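Long-range contacts in germination protein (Bacillus megaterium, PDB 6O59), which probably takes part in triggering spore germination as the A subunit of the germinant receptor GerK3, of which this chain is the N-terminal domain: residues E172-G177 with V184-I189; K199-R204 with P230-Y235; N77-I82 with S110-D115; L6-S11 with G116-L121. One frame throughout, in Å; residues are numbered along the deposited sequence.

Contact 1: residues E172-G177 with V184-I189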
loop_
_atom_site.group_PDB
_atom_site.type_symbol
_atom_site.label_atom_id
_atom_site.label_comp_id
_atom_site.label_asym_id
_atom_site.label_seq_id
_atom_site.Cartn_x
_atom_site.Cartn_y
_atom_site.Cartn_z
ATOM N N GLU A 172 7.325 4.796 -0.514
ATOM C CA GLU A 172 7.851 5.840 -1.387
ATOM C C GLU A 172 8.661 5.177 -2.485
ATOM O O GLU A 172 9.681 4.541 -2.204
ATOM C CB GLU A 172 8.713 6.813 -0.553
ATOM C CG GLU A 172 8.948 8.154 -1.202
ATOM C CD GLU A 172 9.973 9.022 -0.496
ATOM O OE1 GLU A 172 9.971 9.061 0.758
ATOM O OE2 GLU A 172 10.781 9.668 -1.203
ATOM N N SER A 173 8.167 5.263 -3.718
ATOM C CA SER A 173 8.832 4.709 -4.892
ATOM C C SER A 173 9.763 5.732 -5.506
ATOM O O SER A 173 9.439 6.919 -5.551
ATOM C CB SER A 173 7.813 4.230 -5.913
ATOM O OG SER A 173 7.195 3.060 -5.402
ATOM N N MET A 174 10.946 5.292 -5.931
ATOM C CA MET A 174 11.936 6.182 -6.543
ATOM C C MET A 174 12.835 5.402 -7.514
ATOM O O MET A 174 12.787 4.170 -7.566
ATOM C CB MET A 174 12.757 6.980 -5.488
ATOM C CG MET A 174 13.573 6.134 -4.538
ATOM S SD MET A 174 13.902 6.969 -2.964
ATOM C CE MET A 174 15.150 8.239 -3.482
ATOM N N LYS A 175 13.592 6.144 -8.331
ATOM C CA LYS A 175 14.515 5.626 -9.330
ATOM C C LYS A 175 15.897 6.094 -8.952
ATOM O O LYS A 175 16.211 7.276 -9.063
ATOM C CB LYS A 175 14.113 6.068 -10.752
ATOM C CG LYS A 175 12.988 5.219 -11.319
ATOM C CD LYS A 175 12.534 5.678 -12.690
ATOM C CE LYS A 175 11.156 5.160 -13.072
ATOM N NZ LYS A 175 11.151 3.743 -13.519
ATOM N N ILE A 176 16.695 5.178 -8.416
ATOM C CA ILE A 176 18.058 5.468 -7.988
ATOM C C ILE A 176 19.014 4.752 -8.931
ATOM O O ILE A 176 18.627 3.779 -9.562
ATOM C CB ILE A 176 18.299 5.091 -6.503
ATOM C CG1 ILE A 176 18.178 3.574 -6.273
ATOM C CG2 ILE A 176 17.352 5.868 -5.582
ATOM C CD1 ILE A 176 19.044 3.033 -5.215
ATOM N N GLY A 177 20.237 5.239 -9.026
ATOM C CA GLY A 177 21.249 4.631 -9.873
ATOM C C GLY A 177 22.263 5.635 -10.364
ATOM O O GLY A 177 21.905 6.776 -10.691
ATOM N N VAL A 184 13.186 1.371 -6.980
ATOM C CA VAL A 184 13.340 1.133 -5.558
ATOM C C VAL A 184 12.090 1.613 -4.821
ATOM O O VAL A 184 11.542 2.657 -5.181
ATOM C CB VAL A 184 14.626 1.888 -5.088
ATOM C CG1 VAL A 184 14.541 2.362 -3.641
ATOM C CG2 VAL A 184 15.864 1.032 -5.299
ATOM N N THR A 185 11.650 0.864 -3.787
ATOM C CA THR A 185 10.563 1.293 -2.912
ATOM C C THR A 185 11.105 1.328 -1.464
ATOM O O THR A 185 11.662 0.351 -0.964
ATOM C CB THR A 185 9.276 0.474 -3.094
ATOM O OG1 THR A 185 8.737 0.774 -4.382
ATOM C CG2 THR A 185 8.216 0.817 -2.041
ATOM N N LEU A 186 10.958 2.489 -0.836
ATOM C CA LEU A 186 11.341 2.822 0.535
ATOM C C LEU A 186 10.111 2.685 1.470
ATOM O O LEU A 186 9.018 3.089 1.093
ATOM C CB LEU A 186 11.848 4.271 0.500
ATOM C CG LEU A 186 12.543 4.842 1.735
ATOM C CD1 LEU A 186 13.614 5.802 1.327
ATOM C CD2 LEU A 186 11.560 5.578 2.635
ATOM N N MET A 187 10.299 2.142 2.676
ATOM C CA MET A 187 9.262 1.938 3.695
ATOM C C MET A 187 9.669 2.474 5.063
ATOM O O MET A 187 10.810 2.275 5.481
ATOM C CB MET A 187 8.998 0.437 3.871
ATOM C CG MET A 187 7.856 -0.091 3.131
ATOM S SD MET A 187 7.839 -1.842 3.560
ATOM C CE MET A 187 7.012 -2.498 2.148
ATOM N N TYR A 188 8.704 3.044 5.801
ATOM C CA TYR A 188 8.869 3.520 7.175
ATOM C C TYR A 188 7.491 3.699 7.799
ATOM O O TYR A 188 6.527 3.945 7.069
ATOM C CB TYR A 188 9.700 4.826 7.243
ATOM C CG TYR A 188 9.035 6.026 6.602
ATOM C CD1 TYR A 188 9.128 6.257 5.231
ATOM C CD2 TYR A 188 8.326 6.949 7.376
ATOM C CE1 TYR A 188 8.509 7.360 4.638
ATOM C CE2 TYR A 188 7.703 8.053 6.794
ATOM C CZ TYR A 188 7.799 8.258 5.426
ATOM O OH TYR A 188 7.179 9.355 4.870
ATOM N N ILE A 189 7.389 3.577 9.144
ATOM C CA ILE A 189 6.112 3.794 9.807
ATOM C C ILE A 189 6.122 5.229 10.309
ATOM O O ILE A 189 6.860 5.570 11.250
ATOM C CB ILE A 189 5.726 2.764 10.923
ATOM C CG1 ILE A 189 5.701 1.316 10.385
ATOM C CG2 ILE A 189 4.361 3.126 11.551
ATOM C CD1 ILE A 189 5.590 0.213 11.451
#
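Four backbone hydrogen bonds tie E172-I176 to V184-I189 in antiparallel register. E172 and L186 exchange two of them: E172 N donates to L186 O at 2.9 Å, and L186 N returns a nearly straight bond to E172 O (2.8 Å, 175° at the hydrogen). M174 and V184 form the next hydrogen-bonded pair, M174 N to V184 O at 2.8 Å and V184 N to M174 O at 2.9 Å; here each donor approaches nearly along the C=O axis. Between them lies the non-hydrogen-bonded pair S173 and T185. Each of its hydroxyls stands beside its own backbone N, anti to the carbonyl carbon, so that S173 OG and T185 OG1 meet tip to tip in a hydrogen bond of 2.9 Å.

The face bearing E172, M174, V184 and L186 is mostly apolar. M174 and V184 run side by side, CG of the methionine 4.0 Å from CG1 of the valine, while I176 comes in at about a right angle and lays CG1 3.6 Å from V184 CG2. With CG anti to the backbone N (chi1 -161°) and an extended chain beyond, E172 carries its carboxylate along this face to a salt bridge with R202 of helix 195-206, which covers the same side. On the other face T185 packs against helix 153-163, and S173 OG also bonds to S25 OG. I176 pairs with T182 nearer the turn. This is a classic antiparallel beta hairpin, with strand 169-176 at the edge of a five-stranded antiparallel sheet and strand 182-189 one place further in.

Contact 2: residues K199-R204 with P230-Y235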
loop_
_atom_site.group_PDB
_atom_site.type_symbol
_atom_site.label_atom_id
_atom_site.label_comp_id
_atom_site.label_asym_id
_atom_site.label_seq_id
_atom_site.Cartn_x
_atom_site.Cartn_y
_atom_site.Cartn_z
ATOM N N LYS A 199 14.536 11.548 6.344
ATOM C CA LYS A 199 15.028 12.577 5.416
ATOM C C LYS A 199 16.477 12.303 4.991
ATOM O O LYS A 199 16.791 12.437 3.811
ATOM C CB LYS A 199 14.933 14.012 6.021
ATOM C CG LYS A 199 13.563 14.501 6.557
ATOM C CD LYS A 199 12.342 14.325 5.626
ATOM C CE LYS A 199 11.383 13.246 6.106
ATOM N NZ LYS A 199 10.102 13.287 5.359
ATOM N N GLU A 200 17.340 11.896 5.944
ATOM C CA GLU A 200 18.751 11.606 5.690
ATOM C C GLU A 200 18.954 10.345 4.866
ATOM O O GLU A 200 19.789 10.353 3.964
ATOM C CB GLU A 200 19.553 11.514 6.994
ATOM C CG GLU A 200 19.967 12.877 7.545
ATOM C CD GLU A 200 20.561 13.883 6.571
ATOM O OE1 GLU A 200 21.473 13.507 5.795
ATOM O OE2 GLU A 200 20.108 15.050 6.581
ATOM N N ILE A 201 18.204 9.271 5.159
ATOM C CA ILE A 201 18.339 8.018 4.419
ATOM C C ILE A 201 17.852 8.209 2.957
ATOM O O ILE A 201 18.530 7.752 2.030
ATOM C CB ILE A 201 17.627 6.864 5.164
ATOM C CG1 ILE A 201 18.451 6.474 6.430
ATOM C CG2 ILE A 201 17.388 5.660 4.224
ATOM C CD1 ILE A 201 17.833 5.534 7.384
ATOM N N ARG A 202 16.728 8.933 2.768
ATOM C CA ARG A 202 16.141 9.238 1.461
ATOM C C ARG A 202 17.138 10.033 0.600
ATOM O O ARG A 202 17.355 9.671 -0.559
ATOM C CB ARG A 202 14.824 10.006 1.651
ATOM C CG ARG A 202 14.072 10.349 0.359
ATOM C CD ARG A 202 13.015 11.399 0.625
ATOM N NE ARG A 202 11.962 10.901 1.515
ATOM C CZ ARG A 202 11.324 11.636 2.421
ATOM N NH1 ARG A 202 10.388 11.092 3.187
ATOM N NH2 ARG A 202 11.611 12.924 2.563
ATOM N N LYS A 203 17.753 11.087 1.186
ATOM C CA LYS A 203 18.768 11.955 0.580
ATOM C C LYS A 203 19.965 11.116 0.096
ATOM O O LYS A 203 20.361 11.257 -1.055
ATOM C CB LYS A 203 19.204 13.029 1.598
ATOM C CG LYS A 203 20.410 13.890 1.223
ATOM C CD LYS A 203 20.930 14.651 2.442
ATOM C CE LYS A 203 22.361 15.104 2.282
ATOM N NZ LYS A 203 22.866 15.776 3.510
ATOM N N ARG A 204 20.496 10.215 0.945
ATOM C CA ARG A 204 21.629 9.344 0.613
ATOM C C ARG A 204 21.292 8.400 -0.528
ATOM O O ARG A 204 22.128 8.194 -1.408
ATOM C CB ARG A 204 22.097 8.524 1.834
ATOM C CG ARG A 204 22.750 9.335 2.948
ATOM C CD ARG A 204 23.989 10.096 2.511
ATOM N NE ARG A 204 24.910 10.352 3.623
ATOM C CZ ARG A 204 24.766 11.331 4.516
ATOM N NH1 ARG A 204 23.711 12.138 4.463
ATOM N NH2 ARG A 204 25.664 11.497 5.477
ATOM N N PRO A 230 29.714 3.945 3.865
ATOM C CA PRO A 230 29.160 5.262 4.226
ATOM C C PRO A 230 27.740 5.133 4.791
ATOM O O PRO A 230 27.085 4.098 4.608
ATOM C CB PRO A 230 29.176 6.022 2.895
ATOM C CG PRO A 230 29.012 4.949 1.862
ATOM C CD PRO A 230 29.741 3.746 2.398
ATOM N N PHE A 231 27.275 6.186 5.477
ATOM C CA PHE A 231 25.943 6.244 6.059
ATOM C C PHE A 231 24.844 6.150 4.971
ATOM O O PHE A 231 24.903 6.862 3.967
ATOM C CB PHE A 231 25.767 7.539 6.893
ATOM C CG PHE A 231 24.346 7.790 7.348
ATOM C CD1 PHE A 231 23.466 8.530 6.563
ATOM C CD2 PHE A 231 23.867 7.232 8.533
ATOM C CE1 PHE A 231 22.140 8.721 6.962
ATOM C CE2 PHE A 231 22.539 7.418 8.926
ATOM C CZ PHE A 231 21.688 8.164 8.141
ATOM N N PRO A 232 23.795 5.335 5.193
ATOM C CA PRO A 232 23.590 4.426 6.324
ATOM C C PRO A 232 24.062 3.008 6.005
ATOM O O PRO A 232 23.955 2.558 4.862
ATOM C CB PRO A 232 22.069 4.489 6.522
ATOM C CG PRO A 232 21.508 4.741 5.104
ATOM C CD PRO A 232 22.664 5.253 4.245
ATOM N N THR A 233 24.565 2.291 7.024
ATOM C CA THR A 233 24.922 0.879 6.879
ATOM C C THR A 233 23.631 0.134 6.662
ATOM O O THR A 233 22.602 0.536 7.217
ATOM C CB THR A 233 25.678 0.369 8.094
ATOM O OG1 THR A 233 24.891 0.563 9.277
ATOM C CG2 THR A 233 27.021 1.003 8.222
ATOM N N ILE A 234 23.650 -0.904 5.827
ATOM C CA ILE A 234 22.408 -1.624 5.532
ATOM C C ILE A 234 22.528 -3.100 5.939
ATOM O O ILE A 234 23.625 -3.688 5.919
ATOM C CB ILE A 234 21.935 -1.464 4.049
ATOM C CG1 ILE A 234 22.998 -1.966 3.046
ATOM C CG2 ILE A 234 21.522 -0.021 3.747
ATOM C CD1 ILE A 234 22.537 -2.102 1.576
ATOM N N TYR A 235 21.377 -3.683 6.317
ATOM C CA TYR A 235 21.264 -5.079 6.694
ATOM C C TYR A 235 20.292 -5.779 5.735
ATOM O O TYR A 235 19.158 -5.335 5.585
ATOM C CB TYR A 235 20.829 -5.194 8.158
ATOM C CG TYR A 235 20.374 -6.574 8.567
ATOM C CD1 TYR A 235 21.284 -7.616 8.722
ATOM C CD2 TYR A 235 19.027 -6.839 8.813
ATOM C CE1 TYR A 235 20.862 -8.895 9.084
ATOM C CE2 TYR A 235 18.600 -8.109 9.191
ATOM C CZ TYR A 235 19.519 -9.130 9.329
ATOM O OH TYR A 235 19.093 -10.376 9.694
#
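Apolar side chains and the R204 guanidinium share this junction between helix 195-206 and the irregular segment P230-Y235. I201, with CG1 anti to the carbonyl carbon, serves both partners through that one atom: CG1 lies 3.8 Å from P232 CG and 4.0 Å from F231 CZ. The phenyl ring, whose CG is anti to its backbone N (chi1 171°), crosses I201 at about a right angle and also has E200 CB 3.8 Å from its CE1. Within its own segment the ring is backed by P232, whose CB sits over the ring centre. The peptide bond before P232 is cis, and both F231 and P232 touch the helix.

The R204 chain bends at chi2 (-60°), bringing F231 CD1 over the centre of one guanidinium face, 3.7 Å from R204 CZ; the two planes stand 69° apart, so they do not stack flat, and R204 NE lies in the ring plane at its edge.

The charges beside the ring pair within the helix. E200 OE1 bridges to R204 NH1 at 2.9 Å and, at a longer 3.5 Å, to K203 NZ. R202 turns instead to E172 of strand 169-176.

Toward the core, I201 and P232 both rest on A265 of strand 262-265. I234, further along, packs on that strand and on I213 of helix 210-215, just before strand 235-237 joins the sheet.

Contact 3: residues N77-I82 with S110-D115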
loop_
_atom_site.group_PDB
_atom_site.type_symbol
_atom_site.label_atom_id
_atom_site.label_comp_id
_atom_site.label_asym_id
_atom_site.label_seq_id
_atom_site.Cartn_x
_atom_site.Cartn_y
_atom_site.Cartn_z
ATOM N N ASN A 77 -29.935 5.132 -3.420
ATOM C CA ASN A 77 -29.821 3.704 -3.096
ATOM C C ASN A 77 -28.661 2.987 -3.845
ATOM O O ASN A 77 -28.464 1.788 -3.632
ATOM C CB ASN A 77 -31.149 2.995 -3.381
ATOM N N ALA A 78 -27.877 3.724 -4.666
ATOM C CA ALA A 78 -26.777 3.204 -5.495
ATOM C C ALA A 78 -25.904 2.172 -4.784
ATOM O O ALA A 78 -25.753 1.070 -5.301
ATOM C CB ALA A 78 -25.908 4.341 -6.010
ATOM N N LEU A 79 -25.368 2.506 -3.595
ATOM C CA LEU A 79 -24.476 1.634 -2.824
ATOM C C LEU A 79 -25.172 0.342 -2.372
ATOM O O LEU A 79 -24.598 -0.737 -2.532
ATOM C CB LEU A 79 -23.919 2.399 -1.617
ATOM C CG LEU A 79 -22.674 1.845 -0.945
ATOM C CD1 LEU A 79 -21.460 1.991 -1.838
ATOM C CD2 LEU A 79 -22.427 2.552 0.368
ATOM N N GLU A 80 -26.402 0.451 -1.839
ATOM C CA GLU A 80 -27.193 -0.687 -1.372
ATOM C C GLU A 80 -27.655 -1.560 -2.559
ATOM O O GLU A 80 -27.609 -2.784 -2.465
ATOM C CB GLU A 80 -28.381 -0.213 -0.515
ATOM C CG GLU A 80 -28.136 -0.290 0.992
ATOM C CD GLU A 80 -27.102 0.614 1.660
ATOM O OE1 GLU A 80 -26.629 1.580 1.017
ATOM O OE2 GLU A 80 -26.776 0.358 2.845
ATOM N N LEU A 81 -28.036 -0.943 -3.684
ATOM C CA LEU A 81 -28.445 -1.669 -4.890
ATOM C C LEU A 81 -27.276 -2.468 -5.472
ATOM O O LEU A 81 -27.470 -3.607 -5.905
ATOM C CB LEU A 81 -28.988 -0.686 -5.945
ATOM C CG LEU A 81 -30.493 -0.686 -6.231
ATOM C CD1 LEU A 81 -30.923 -1.876 -7.087
ATOM C CD2 LEU A 81 -31.322 -0.516 -4.967
ATOM N N ILE A 82 -26.064 -1.868 -5.466
ATOM C CA ILE A 82 -24.840 -2.484 -5.974
ATOM C C ILE A 82 -24.423 -3.610 -5.039
ATOM O O ILE A 82 -24.013 -4.671 -5.525
ATOM C CB ILE A 82 -23.712 -1.423 -6.177
ATOM C CG1 ILE A 82 -23.947 -0.618 -7.493
ATOM C CG2 ILE A 82 -22.309 -2.055 -6.152
ATOM C CD1 ILE A 82 -23.066 0.668 -7.721
ATOM N N SER A 110 -11.619 -4.422 -0.404
ATOM C CA SER A 110 -11.779 -3.429 -1.466
ATOM C C SER A 110 -12.867 -2.470 -1.038
ATOM O O SER A 110 -13.915 -2.897 -0.533
ATOM C CB SER A 110 -12.105 -4.074 -2.806
ATOM O OG SER A 110 -11.078 -4.993 -3.122
ATOM N N LEU A 111 -12.576 -1.179 -1.145
ATOM C CA LEU A 111 -13.534 -0.156 -0.777
ATOM C C LEU A 111 -14.275 0.309 -2.000
ATOM O O LEU A 111 -13.682 0.436 -3.074
ATOM C CB LEU A 111 -12.872 1.057 -0.076
ATOM C CG LEU A 111 -11.899 0.809 1.088
ATOM C CD1 LEU A 111 -11.310 2.101 1.558
ATOM C CD2 LEU A 111 -12.555 0.098 2.240
ATOM N N LEU A 112 -15.575 0.549 -1.843
ATOM C CA LEU A 112 -16.389 1.126 -2.898
ATOM C C LEU A 112 -16.949 2.454 -2.360
ATOM O O LEU A 112 -17.692 2.473 -1.378
ATOM C CB LEU A 112 -17.488 0.172 -3.401
ATOM C CG LEU A 112 -18.512 0.807 -4.353
ATOM C CD1 LEU A 112 -17.898 1.163 -5.683
ATOM C CD2 LEU A 112 -19.706 -0.075 -4.536
ATOM N N ILE A 113 -16.510 3.562 -2.966
ATOM C CA ILE A 113 -16.899 4.910 -2.564
ATOM C C ILE A 113 -17.727 5.548 -3.695
ATOM O O ILE A 113 -17.318 5.503 -4.854
ATOM C CB ILE A 113 -15.642 5.743 -2.174
ATOM C CG1 ILE A 113 -14.677 4.908 -1.266
ATOM C CG2 ILE A 113 -16.042 7.097 -1.531
ATOM C CD1 ILE A 113 -13.487 5.627 -0.656
ATOM N N VAL A 114 -18.905 6.110 -3.352
ATOM C CA VAL A 114 -19.826 6.729 -4.307
ATOM C C VAL A 114 -19.965 8.248 -3.988
ATOM O O VAL A 114 -20.030 8.645 -2.820
ATOM C CB VAL A 114 -21.186 5.972 -4.346
ATOM C CG1 VAL A 114 -22.141 6.579 -5.376
ATOM C CG2 VAL A 114 -20.982 4.476 -4.636
ATOM N N ASP A 115 -20.002 9.069 -5.071
ATOM C CA ASP A 115 -20.010 10.532 -5.189
ATOM C C ASP A 115 -20.527 11.301 -3.998
ATOM O O ASP A 115 -19.889 12.297 -3.645
ATOM C CB ASP A 115 -20.781 11.013 -6.425
ATOM C CG ASP A 115 -20.325 12.359 -7.004
ATOM O OD1 ASP A 115 -19.511 13.064 -6.334
ATOM O OD2 ASP A 115 -20.772 12.706 -8.135
#
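Only apolar side chains connect the first turns of helix 78-86 with strand 110-114; no hydrogen bond crosses between them. L79 touches two strand residues. Its CG is anti to the backbone N (chi1 -162°), and its CD1 methyl meets both at once, 3.8 Å from L112 CD2 and 3.8 Å from V114 CG2. L79 lies antiparallel to both of these side chains, each passing alongside the other, so the leucine and its two partners interdigitate instead of meeting head on. One helical turn onward from A78, I82 meets L112 at about a right angle, its CG2 branch 3.6 Å from L112 CD2. That single leucine methyl is therefore flanked by both L79 and I82. A78 makes a looser contact, CB to V114 CG1 at 4.4 Å.

The helix bonds within itself, I82 N donating to A78 O, whereas the strand bonds to its neighbours, L112 pairing with L121 of strand 120-124 and I113 with A43 of strand 40-47.

L112 and V114 point to the helix and I113 away from it, as the alternation of a strand requires; L111, on the face with I113, packs on helix 98-106. The two short axes pass 9.7 Å apart, with their N-to-C directions 143° apart. Such a separation, filled by branched aliphatic side chains, is characteristic of a helix laid on the face of a beta-sheet, here an antiparallel one covered by helices on both faces.

Contact 4: residues L6-S11 with G116-L121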
loop_
_atom_site.group_PDB
_atom_site.type_symbol
_atom_site.label_atom_id
_atom_site.label_comp_id
_atom_site.label_asym_id
_atom_site.label_seq_id
_atom_site.Cartn_x
_atom_site.Cartn_y
_atom_site.Cartn_z
ATOM N N LEU A 6 -17.335 10.189 7.692
ATOM C CA LEU A 6 -16.888 10.266 6.303
ATOM C C LEU A 6 -17.536 11.444 5.584
ATOM O O LEU A 6 -18.692 11.798 5.854
ATOM C CB LEU A 6 -17.167 8.946 5.570
ATOM C CG LEU A 6 -16.106 7.824 5.594
ATOM C CD1 LEU A 6 -15.126 7.925 6.736
ATOM C CD2 LEU A 6 -16.751 6.466 5.563
ATOM N N LYS A 7 -16.761 12.076 4.692
ATOM C CA LYS A 7 -17.216 13.226 3.923
ATOM C C LYS A 7 -18.208 12.758 2.862
ATOM O O LYS A 7 -18.140 11.609 2.440
ATOM C CB LYS A 7 -16.023 13.982 3.302
ATOM C CG LYS A 7 -15.045 14.617 4.319
ATOM C CD LYS A 7 -15.656 15.673 5.270
ATOM C CE LYS A 7 -15.709 17.078 4.711
ATOM N NZ LYS A 7 -16.699 17.934 5.427
ATOM N N ASN A 8 -19.166 13.619 2.477
ATOM C CA ASN A 8 -20.165 13.254 1.475
ATOM C C ASN A 8 -19.556 13.229 0.082
ATOM O O ASN A 8 -19.826 12.285 -0.649
ATOM C CB ASN A 8 -21.385 14.159 1.526
ATOM C CG ASN A 8 -22.313 13.819 2.665
ATOM O OD1 ASN A 8 -22.368 14.528 3.678
ATOM N ND2 ASN A 8 -23.061 12.723 2.533
ATOM N N LEU A 9 -18.681 14.195 -0.265
ATOM C CA LEU A 9 -18.023 14.203 -1.579
ATOM C C LEU A 9 -16.962 13.096 -1.689
ATOM O O LEU A 9 -16.201 12.866 -0.745
ATOM C CB LEU A 9 -17.391 15.566 -1.901
ATOM C CG LEU A 9 -18.343 16.753 -2.113
ATOM C CD1 LEU A 9 -17.589 18.051 -2.031
ATOM C CD2 LEU A 9 -19.076 16.655 -3.445
ATOM N N LEU A 10 -16.936 12.409 -2.847
ATOM C CA LEU A 10 -15.994 11.331 -3.171
ATOM C C LEU A 10 -14.568 11.898 -3.259
ATOM O O LEU A 10 -13.628 11.286 -2.749
ATOM C CB LEU A 10 -16.432 10.655 -4.495
ATOM C CG LEU A 10 -15.462 9.774 -5.272
ATOM C CD1 LEU A 10 -15.113 8.528 -4.510
ATOM C CD2 LEU A 10 -16.058 9.374 -6.582
ATOM N N SER A 11 -14.433 13.089 -3.875
ATOM C CA SER A 11 -13.191 13.846 -4.026
ATOM C C SER A 11 -12.532 14.071 -2.672
ATOM O O SER A 11 -11.320 13.885 -2.539
ATOM C CB SER A 11 -13.482 15.193 -4.686
ATOM O OG SER A 11 -14.426 15.954 -3.947
ATOM N N GLY A 116 -21.668 10.912 -3.433
ATOM C CA GLY A 116 -22.218 11.643 -2.296
ATOM C C GLY A 116 -22.899 10.805 -1.241
ATOM O O GLY A 116 -23.864 11.281 -0.634
ATOM N N ILE A 117 -22.442 9.573 -1.053
ATOM C CA ILE A 117 -23.180 8.687 -0.116
ATOM C C ILE A 117 -22.681 8.839 1.318
ATOM O O ILE A 117 -23.537 8.795 2.204
ATOM C CB ILE A 117 -23.195 7.240 -0.611
ATOM C CG1 ILE A 117 -24.500 6.939 -1.344
ATOM C CG2 ILE A 117 -23.005 6.304 0.552
ATOM C CD1 ILE A 117 -24.332 6.712 -2.812
ATOM N N ASN A 118 -21.367 8.931 1.532
ATOM C CA ASN A 118 -20.746 9.127 2.878
ATOM C C ASN A 118 -20.696 7.839 3.722
ATOM O O ASN A 118 -20.296 7.924 4.887
ATOM C CB ASN A 118 -21.144 10.443 3.556
ATOM C CG ASN A 118 -21.957 10.282 4.820
ATOM O OD1 ASN A 118 -22.580 9.255 5.046
ATOM N ND2 ASN A 118 -21.962 11.307 5.651
ATOM N N ARG A 119 -21.107 6.703 3.154
ATOM C CA ARG A 119 -20.965 5.360 3.772
ATOM C C ARG A 119 -20.098 4.591 2.779
ATOM O O ARG A 119 -20.323 4.747 1.567
ATOM C CB ARG A 119 -22.304 4.692 4.117
ATOM C CG ARG A 119 -23.145 5.333 5.219
ATOM C CD ARG A 119 -24.475 4.761 5.703
ATOM N NE ARG A 119 -25.151 5.570 6.721
ATOM C CZ ARG A 119 -26.368 5.340 7.212
ATOM N NH1 ARG A 119 -27.074 4.312 6.780
ATOM N NH2 ARG A 119 -26.880 6.140 8.132
ATOM N N VAL A 120 -19.106 3.852 3.259
ATOM C CA VAL A 120 -18.211 3.141 2.305
ATOM C C VAL A 120 -18.492 1.650 2.402
ATOM O O VAL A 120 -18.679 1.166 3.512
ATOM C CB VAL A 120 -16.741 3.485 2.586
ATOM C CG1 VAL A 120 -15.786 2.522 1.919
ATOM C CG2 VAL A 120 -16.434 4.905 2.164
ATOM N N LEU A 121 -18.554 0.977 1.259
ATOM C CA LEU A 121 -18.782 -0.483 1.245
ATOM C C LEU A 121 -17.443 -1.210 1.181
ATOM O O LEU A 121 -16.621 -0.845 0.355
ATOM C CB LEU A 121 -19.639 -0.824 0.026
ATOM C CG LEU A 121 -19.874 -2.311 -0.205
ATOM C CD1 LEU A 121 -21.016 -2.518 -1.170
ATOM C CD2 LEU A 121 -18.620 -2.972 -0.734
#
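L6 and V120 form the buried end of this contact, and N8, G116 and N118 the more open one. At the buried end the two aliphatic side chains cross at about a right angle, CD2 of L6 lying 3.8 Å from V120 CG2. L6 also leans on the backbone, its CB 3.4 Å from N118 O. V120 turns CG2 to the leucine because that branch stands anti to its carbonyl carbon, with CG1 anti to the backbone N.

N118 lies in the middle, pointing to L6-S11 from a backbone in the left-handed region (phi 78°). Its CB is 3.4 Å from K7 O. Beside it N8 runs in the same direction, the two carboxamides nearly parallel with their planes 11° apart, and N8 ND2 close to N118 CB; no clear hydrogen bond joins the pair. At the outer end the backbones themselves meet: G116 CA points a hydrogen at N8 O in a CA-H...O contact of 3.0 Å, with 160° at the hydrogen. This side is solvent-facing. N8 and G116 are exposed, and K7 and R119 direct their CB atoms away from the interface.

The N-terminal segment thus lies along the turn between strands 110-114 and 120-124, then enters helix 10-20, with L9 at its N-cap position. N13 of that helix bonds back to K7 O. L6 and V120 share L101 of helix 98-106, L6 touching W98 as well, whereas I117 faces L79 of helix 78-86, and V120 pairs through its backbone with A95 of the edge strand.

Overall arrangement
The four contacts fall into two groups on opposite sides of the chain's centre, each built round its own five-stranded antiparallel sheet with strand order 1-2-4-5-3. Contacts 3 and 4, centres 9 Å apart, share the hairpin of strands 110-114 and 120-124 and are also linked by a probable hydrogen bond from L10 N to D115 O. Contacts 1 and 2, about 12 Å between centres, meet on helix 195-206. Contacts 1 and 3 are buried: one is knit by backbone hydrogen bonds between strands, the other by aliphatic packing of helix on sheet. Contacts 2 and 4 are partly buried and involve irregular segments, with an aromatic ring beside charged groups in one and amide groups in the other toward the surface.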